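Local coordinates for protein MATE family efflux transporter (Vibrio cholerae, PDB 6IDP) that probably expels drugs and other toxic compounds from the cell as a multidrug efflux transporter, with conformational changes that depend on protons, at residues 280-286 against 363-368; 389-393 against 418-424. Numbering follows the deposited sequence.

Contact 1: 280-286 against 363-368. With OLC ((2R)-2,3-dihydroxypropyl (9Z)-octadec-9-enoate), chain N.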
loop_
_atom_site.group_PDB
_atom_site.type_symbol
_atom_site.label_atom_id
_atom_site.label_comp_id
_atom_site.label_asym_id
_atom_site.label_seq_id
_atom_site.Cartn_x
_atom_site.Cartn_y
_atom_site.Cartn_z
ATOM N N LEU A 280 3.845 7.263 -9.041
ATOM C CA LEU A 280 3.299 5.919 -9.201
ATOM C C LEU A 280 1.923 5.763 -8.556
ATOM O O LEU A 280 1.486 4.644 -8.286
ATOM C CB LEU A 280 4.262 4.885 -8.609
ATOM C CG LEU A 280 5.483 4.481 -9.440
ATOM C CD1 LEU A 280 6.495 3.755 -8.569
ATOM C CD2 LEU A 280 5.077 3.611 -10.624
ATOM N N VAL A 281 1.243 6.878 -8.309
ATOM C CA VAL A 281 -0.031 6.825 -7.604
ATOM C C VAL A 281 -1.124 6.160 -8.449
ATOM O O VAL A 281 -2.024 5.522 -7.907
ATOM C CB VAL A 281 -0.488 8.242 -7.156
ATOM C CG1 VAL A 281 -0.836 9.113 -8.353
ATOM C CG2 VAL A 281 -1.660 8.148 -6.189
ATOM N N ALA A 282 -1.037 6.281 -9.770
ATOM C CA ALA A 282 -2.026 5.646 -10.638
ATOM C C ALA A 282 -1.816 4.138 -10.670
ATOM O O ALA A 282 -2.779 3.368 -10.734
ATOM C CB ALA A 282 -1.963 6.220 -12.040
ATOM N N VAL A 283 -0.554 3.717 -10.633
ATOM C CA VAL A 283 -0.239 2.298 -10.592
ATOM C C VAL A 283 -0.702 1.726 -9.256
ATOM O O VAL A 283 -1.277 0.634 -9.199
ATOM C CB VAL A 283 1.265 2.039 -10.792
ATOM C CG1 VAL A 283 1.560 0.551 -10.743
ATOM C CG2 VAL A 283 1.729 2.625 -12.115
ATOM N N LEU A 284 -0.469 2.486 -8.189
ATOM C CA LEU A 284 -0.899 2.106 -6.849
ATOM C C LEU A 284 -2.414 1.890 -6.797
ATOM O O LEU A 284 -2.889 0.900 -6.241
ATOM C CB LEU A 284 -0.473 3.170 -5.837
ATOM C CG LEU A 284 -0.338 2.760 -4.367
ATOM C CD1 LEU A 284 -1.658 2.891 -3.611
ATOM C CD2 LEU A 284 0.229 1.348 -4.244
ATOM N N ALA A 285 -3.164 2.816 -7.387
ATOM C CA ALA A 285 -4.616 2.698 -7.460
ATOM C C ALA A 285 -5.030 1.429 -8.202
ATOM O O ALA A 285 -6.005 0.772 -7.834
ATOM C CB ALA A 285 -5.215 3.924 -8.138
ATOM N N MET A 286 -4.274 1.087 -9.241
ATOM C CA MET A 286 -4.583 -0.069 -10.079
ATOM C C MET A 286 -4.372 -1.387 -9.332
ATOM O O MET A 286 -5.043 -2.377 -9.614
ATOM C CB MET A 286 -3.732 -0.046 -11.353
ATOM C CG MET A 286 -4.419 -0.640 -12.575
ATOM S SD MET A 286 -3.592 -0.209 -14.125
ATOM C CE MET A 286 -2.966 1.418 -13.715
ATOM N N LEU A 363 9.042 -0.551 -12.904
ATOM C CA LEU A 363 8.743 -0.827 -11.503
ATOM C C LEU A 363 7.242 -1.006 -11.323
ATOM O O LEU A 363 6.795 -1.879 -10.577
ATOM C CB LEU A 363 9.263 0.294 -10.599
ATOM C CG LEU A 363 9.023 0.145 -9.094
ATOM C CD1 LEU A 363 9.585 -1.171 -8.576
ATOM C CD2 LEU A 363 9.631 1.319 -8.331
ATOM N N GLY A 364 6.472 -0.171 -12.013
ATOM C CA GLY A 364 5.026 -0.281 -12.012
ATOM C C GLY A 364 4.553 -1.635 -12.516
ATOM O O GLY A 364 3.579 -2.183 -12.001
ATOM N N ILE A 365 5.241 -2.170 -13.524
ATOM C CA ILE A 365 4.930 -3.500 -14.045
ATOM C C ILE A 365 5.139 -4.551 -12.959
ATOM O O ILE A 365 4.316 -5.453 -12.781
ATOM C CB ILE A 365 5.796 -3.854 -15.270
ATOM C CG1 ILE A 365 5.422 -2.976 -16.469
ATOM C CG2 ILE A 365 5.645 -5.333 -15.626
ATOM C CD1 ILE A 365 3.985 -3.159 -16.941
ATOM N N CYS A 366 6.244 -4.415 -12.233
ATOM C CA CYS A 366 6.573 -5.318 -11.137
ATOM C C CYS A 366 5.496 -5.279 -10.055
ATOM O O CYS A 366 5.075 -6.322 -9.547
ATOM C CB CYS A 366 7.937 -4.959 -10.546
ATOM S SG CYS A 366 8.550 -6.144 -9.331
ATOM N N MET A 367 5.053 -4.073 -9.712
ATOM C CA MET A 367 3.961 -3.892 -8.762
ATOM C C MET A 367 2.685 -4.550 -9.274
ATOM O O MET A 367 1.951 -5.184 -8.520
ATOM C CB MET A 367 3.709 -2.407 -8.506
ATOM C CG MET A 367 4.868 -1.680 -7.842
ATOM S SD MET A 367 4.694 0.119 -7.911
ATOM C CE MET A 367 3.146 0.348 -7.044
ATOM N N LEU A 368 2.435 -4.386 -10.567
ATOM C CA LEU A 368 1.236 -4.909 -11.207
ATOM C C LEU A 368 1.229 -6.432 -11.193
ATOM O O LEU A 368 0.220 -7.058 -10.875
ATOM C CB LEU A 368 1.140 -4.395 -12.644
ATOM C CG LEU A 368 -0.212 -3.886 -13.143
ATOM C CD1 LEU A 368 -0.695 -2.724 -12.293
ATOM C CD2 LEU A 368 -0.101 -3.475 -14.602
HETATM C C18 OLC N . 4.299 14.014 -11.150
HETATM C C17 OLC N . 3.473 12.786 -11.462
HETATM C C16 OLC N . 2.035 13.033 -11.064
HETATM C C12 OLC N . -2.542 11.231 -10.932
HETATM C C15 OLC N . 1.196 11.815 -11.382
HETATM C C13 OLC N . -1.137 10.987 -11.438
HETATM C C14 OLC N . -0.199 12.001 -10.820
#
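This is a buried contact made almost entirely by apolar side chains in the second half of the transporter, where the start of helix 281-299 runs beside helix 360-375. The two short segments point the same way, 12° apart, with their axes 9.7 Å from each other. L280 leaves helical geometry after helix 263-279 and occupies the N-cap position of helix 281-299. Its leucine end reaches across, with CD1 4.0 Å from L363 CD2 and 4.1 Å from M367 SD. One turn on, V283 meets G364, their CA atoms 6.0 Å apart. Glycine suits this place, since an ideal CB on G364 would lie a tight 3.3 Å from V283 CG2. V283 CG1 lies 3.6 Å from G364 O. The flexible, unbranched M367 fills the space beside it, its CE 4.0 Å from V283 CG1 and 4.2 Å from L284 CD2. At the C-terminal end, L368 CD1 lies 4.2 Å from M286 CB. Around this pair, helix 303-330 packs on A282, V283 and M286, helix 379-435 lies behind L363 and C366, and helix 5-39, from the first half of the chain, packs against V281 and A285.

Contact 2: 389-393 against 418-424. With OLC ((2R)-2,3-dihydroxypropyl (9Z)-octadec-9-enoate), chain T; OLC ((2R)-2,3-dihydroxypropyl (9Z)-octadec-9-enoate), chain G.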
loop_
_atom_site.group_PDB
_atom_site.type_symbol
_atom_site.label_atom_id
_atom_site.label_comp_id
_atom_site.label_asym_id
_atom_site.label_seq_id
_atom_site.Cartn_x
_atom_site.Cartn_y
_atom_site.Cartn_z
ATOM N N ARG A 389 12.942 -8.763 -6.762
ATOM C CA ARG A 389 13.043 -7.331 -7.009
ATOM C C ARG A 389 13.960 -6.676 -5.984
ATOM O O ARG A 389 14.795 -5.842 -6.328
ATOM C CB ARG A 389 11.656 -6.681 -6.969
ATOM C CG ARG A 389 11.638 -5.218 -7.388
ATOM C CD ARG A 389 11.669 -4.267 -6.203
ATOM N NE ARG A 389 12.107 -2.933 -6.603
ATOM C CZ ARG A 389 11.997 -1.849 -5.841
ATOM N NH1 ARG A 389 11.449 -1.934 -4.637
ATOM N NH2 ARG A 389 12.429 -0.676 -6.289
ATOM N N LEU A 390 13.810 -7.078 -4.729
ATOM C CA LEU A 390 14.549 -6.467 -3.637
ATOM C C LEU A 390 16.000 -6.911 -3.549
ATOM O O LEU A 390 16.920 -6.102 -3.650
ATOM C CB LEU A 390 13.856 -6.769 -2.309
ATOM C CG LEU A 390 13.493 -5.541 -1.477
ATOM C CD1 LEU A 390 14.483 -4.419 -1.755
ATOM C CD2 LEU A 390 12.062 -5.097 -1.772
ATOM N N PHE A 391 16.193 -8.207 -3.346
ATOM C CA PHE A 391 17.494 -8.721 -2.941
ATOM C C PHE A 391 18.362 -9.186 -4.105
ATOM O O PHE A 391 19.580 -9.278 -3.969
ATOM C CB PHE A 391 17.304 -9.859 -1.932
ATOM C CG PHE A 391 16.580 -9.439 -0.686
ATOM C CD1 PHE A 391 17.218 -8.666 0.272
ATOM C CD2 PHE A 391 15.263 -9.812 -0.471
ATOM C CE1 PHE A 391 16.557 -8.274 1.420
ATOM C CE2 PHE A 391 14.596 -9.424 0.679
ATOM C CZ PHE A 391 15.246 -8.654 1.624
ATOM N N ALA A 392 17.741 -9.476 -5.243
ATOM C CA ALA A 392 18.489 -9.941 -6.407
ATOM C C ALA A 392 18.837 -8.797 -7.359
ATOM O O ALA A 392 19.897 -8.804 -7.988
ATOM C CB ALA A 392 17.707 -11.019 -7.150
ATOM N N PHE A 393 17.948 -7.812 -7.453
ATOM C CA PHE A 393 18.073 -6.766 -8.465
ATOM C C PHE A 393 18.344 -5.373 -7.892
ATOM O O PHE A 393 19.383 -4.776 -8.175
ATOM C CB PHE A 393 16.807 -6.732 -9.324
ATOM C CG PHE A 393 16.462 -8.055 -9.937
ATOM C CD1 PHE A 393 17.451 -8.857 -10.480
ATOM C CD2 PHE A 393 15.153 -8.505 -9.955
ATOM C CE1 PHE A 393 17.140 -10.080 -11.042
ATOM C CE2 PHE A 393 14.833 -9.730 -10.512
ATOM C CZ PHE A 393 15.828 -10.517 -11.057
ATOM N N ASN A 418 15.399 -1.421 -11.348
ATOM C CA ASN A 418 13.967 -1.350 -11.603
ATOM C C ASN A 418 13.586 -1.974 -12.940
ATOM O O ASN A 418 12.593 -2.694 -13.037
ATOM C CB ASN A 418 13.486 0.101 -11.555
ATOM C CG ASN A 418 13.404 0.640 -10.140
ATOM O OD1 ASN A 418 13.382 -0.122 -9.175
ATOM N ND2 ASN A 418 13.350 1.961 -10.011
ATOM N N ILE A 419 14.383 -1.695 -13.966
ATOM C CA ILE A 419 14.122 -2.203 -15.305
ATOM C C ILE A 419 14.231 -3.722 -15.355
ATOM O O ILE A 419 13.368 -4.396 -15.927
ATOM C CB ILE A 419 15.086 -1.583 -16.326
ATOM C CG1 ILE A 419 14.702 -0.124 -16.578
ATOM C CG2 ILE A 419 15.082 -2.376 -17.633
ATOM C CD1 ILE A 419 15.590 0.577 -17.578
ATOM N N ILE A 420 15.288 -4.253 -14.748
ATOM C CA ILE A 420 15.487 -5.694 -14.679
ATOM C C ILE A 420 14.338 -6.365 -13.926
ATOM O O ILE A 420 13.808 -7.384 -14.365
ATOM C CB ILE A 420 16.827 -6.047 -14.000
ATOM C CG1 ILE A 420 18.000 -5.546 -14.847
ATOM C CG2 ILE A 420 16.937 -7.544 -13.779
ATOM C CD1 ILE A 420 19.361 -5.955 -14.317
ATOM N N ALA A 421 13.948 -5.768 -12.804
ATOM C CA ALA A 421 12.887 -6.309 -11.959
ATOM C C ALA A 421 11.547 -6.392 -12.687
ATOM O O ALA A 421 10.816 -7.374 -12.541
ATOM C CB ALA A 421 12.746 -5.470 -10.706
ATOM N N GLY A 422 11.226 -5.357 -13.458
ATOM C CA GLY A 422 9.984 -5.327 -14.208
ATOM C C GLY A 422 9.958 -6.374 -15.306
ATOM O O GLY A 422 8.939 -7.029 -15.539
ATOM N N TRP A 423 11.092 -6.527 -15.982
ATOM C CA TRP A 423 11.235 -7.522 -17.030
ATOM C C TRP A 423 11.135 -8.926 -16.441
ATOM O O TRP A 423 10.485 -9.806 -17.008
ATOM C CB TRP A 423 12.564 -7.318 -17.765
ATOM C CG TRP A 423 12.821 -8.292 -18.876
ATOM C CD1 TRP A 423 13.905 -9.113 -19.010
ATOM C CD2 TRP A 423 11.983 -8.546 -20.011
ATOM N NE1 TRP A 423 13.795 -9.860 -20.157
ATOM C CE2 TRP A 423 12.624 -9.533 -20.788
ATOM C CE3 TRP A 423 10.756 -8.037 -20.446
ATOM C CZ2 TRP A 423 12.077 -10.019 -21.975
ATOM C CZ3 TRP A 423 10.216 -8.523 -21.622
ATOM C CH2 TRP A 423 10.875 -9.503 -22.372
ATOM N N ALA A 424 11.769 -9.122 -15.288
ATOM C CA ALA A 424 11.730 -10.402 -14.591
ATOM C C ALA A 424 10.320 -10.741 -14.121
ATOM O O ALA A 424 9.902 -11.899 -14.162
ATOM C CB ALA A 424 12.686 -10.390 -13.410
HETATM C C18 OLC T . 12.176 -1.308 -21.114
HETATM C C17 OLC T . 12.855 -2.554 -20.585
HETATM C C16 OLC T . 12.294 -3.774 -21.285
HETATM C C12 OLC T . 14.399 -6.968 -22.389
HETATM C C15 OLC T . 12.893 -5.031 -20.691
HETATM C C13 OLC T . 14.903 -6.428 -21.069
HETATM C C14 OLC T . 14.396 -5.015 -20.874
HETATM C C18 OLC G . 9.636 -2.885 -18.888
HETATM C C10 OLC G . 2.182 -6.125 -22.513
HETATM C C9 OLC G . 1.554 -6.009 -23.702
HETATM C C17 OLC G . 9.676 -4.371 -18.612
HETATM C C11 OLC G . 3.687 -6.290 -22.479
HETATM C C16 OLC G . 8.265 -4.912 -18.515
HETATM C C12 OLC G . 4.220 -6.033 -21.085
HETATM C C15 OLC G . 7.736 -5.262 -19.890
HETATM C C13 OLC G . 5.734 -6.085 -21.116
HETATM C C14 OLC G . 6.287 -5.687 -19.764
HETATM O O HOH W 1 13.962 -2.789 -8.595
#
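At the apolar centre the ring of F393 rests against one side of helix segment 418-424. I420 CG2 stands over the ring face, 3.8 Å from the F393 centroid and 20° off the normal, a CH-pi contact. The alanines take up little room and so let the ring come close: F393 CD2 is 3.9 Å from A421 CB, and F393 CE2 is 3.7 Å from A424 CB. A421 is small enough for the backbones to approach as well, its CA 5.1 Å from that of R389, and its CB lies 3.5 Å from R389 CG. Farther out, the long R389 side chain carries its charge to N418, where R389 NH2 donates a hydrogen bond to N418 OD1 (3.1 Å, 167°). A water reinforces this edge, accepting from R389 NE (2.7 Å) and donating to N418 OD1 (2.8 Å). N418 ND2 hydrogen-bonds S359 OG, while the guanidinium also makes a cation-pi contact with Y394. On the lipid side, monoolein chains lie over the face and at the edge of the W423 ring, whose breadth offers them a surface. The short segments, one widened by a pi-type turn at 389-393, cross locally at 117°, an arrangement consistent with the last two membrane-spanning stretches of a MATE transporter packing on each other.

Overall arrangement
Contacts 1 and 2 follow one another along the chain, and their centres are 14 Å apart. Helix 360-375 joins them: L363 takes part in contact 1 and also touches contact 2, while I365 and C366 face contact 2. L363 CD1 lies 3.7 Å from R389 NE and 4.0 Å from N418 OD1, C366 SG 3.8 Å from R389 CG, and I365 CG2 3.7 Å from G422 O. The layers thus run from the middle of the molecule, contact 1 being centred about 10 Å from the chain centre, outward to contact 2 at about 19 Å. Monoolein occurs at both levels: C13 of one molecule is 3.6 Å from V281 CG1, and C12 of another 3.5 Å from W423 CE2.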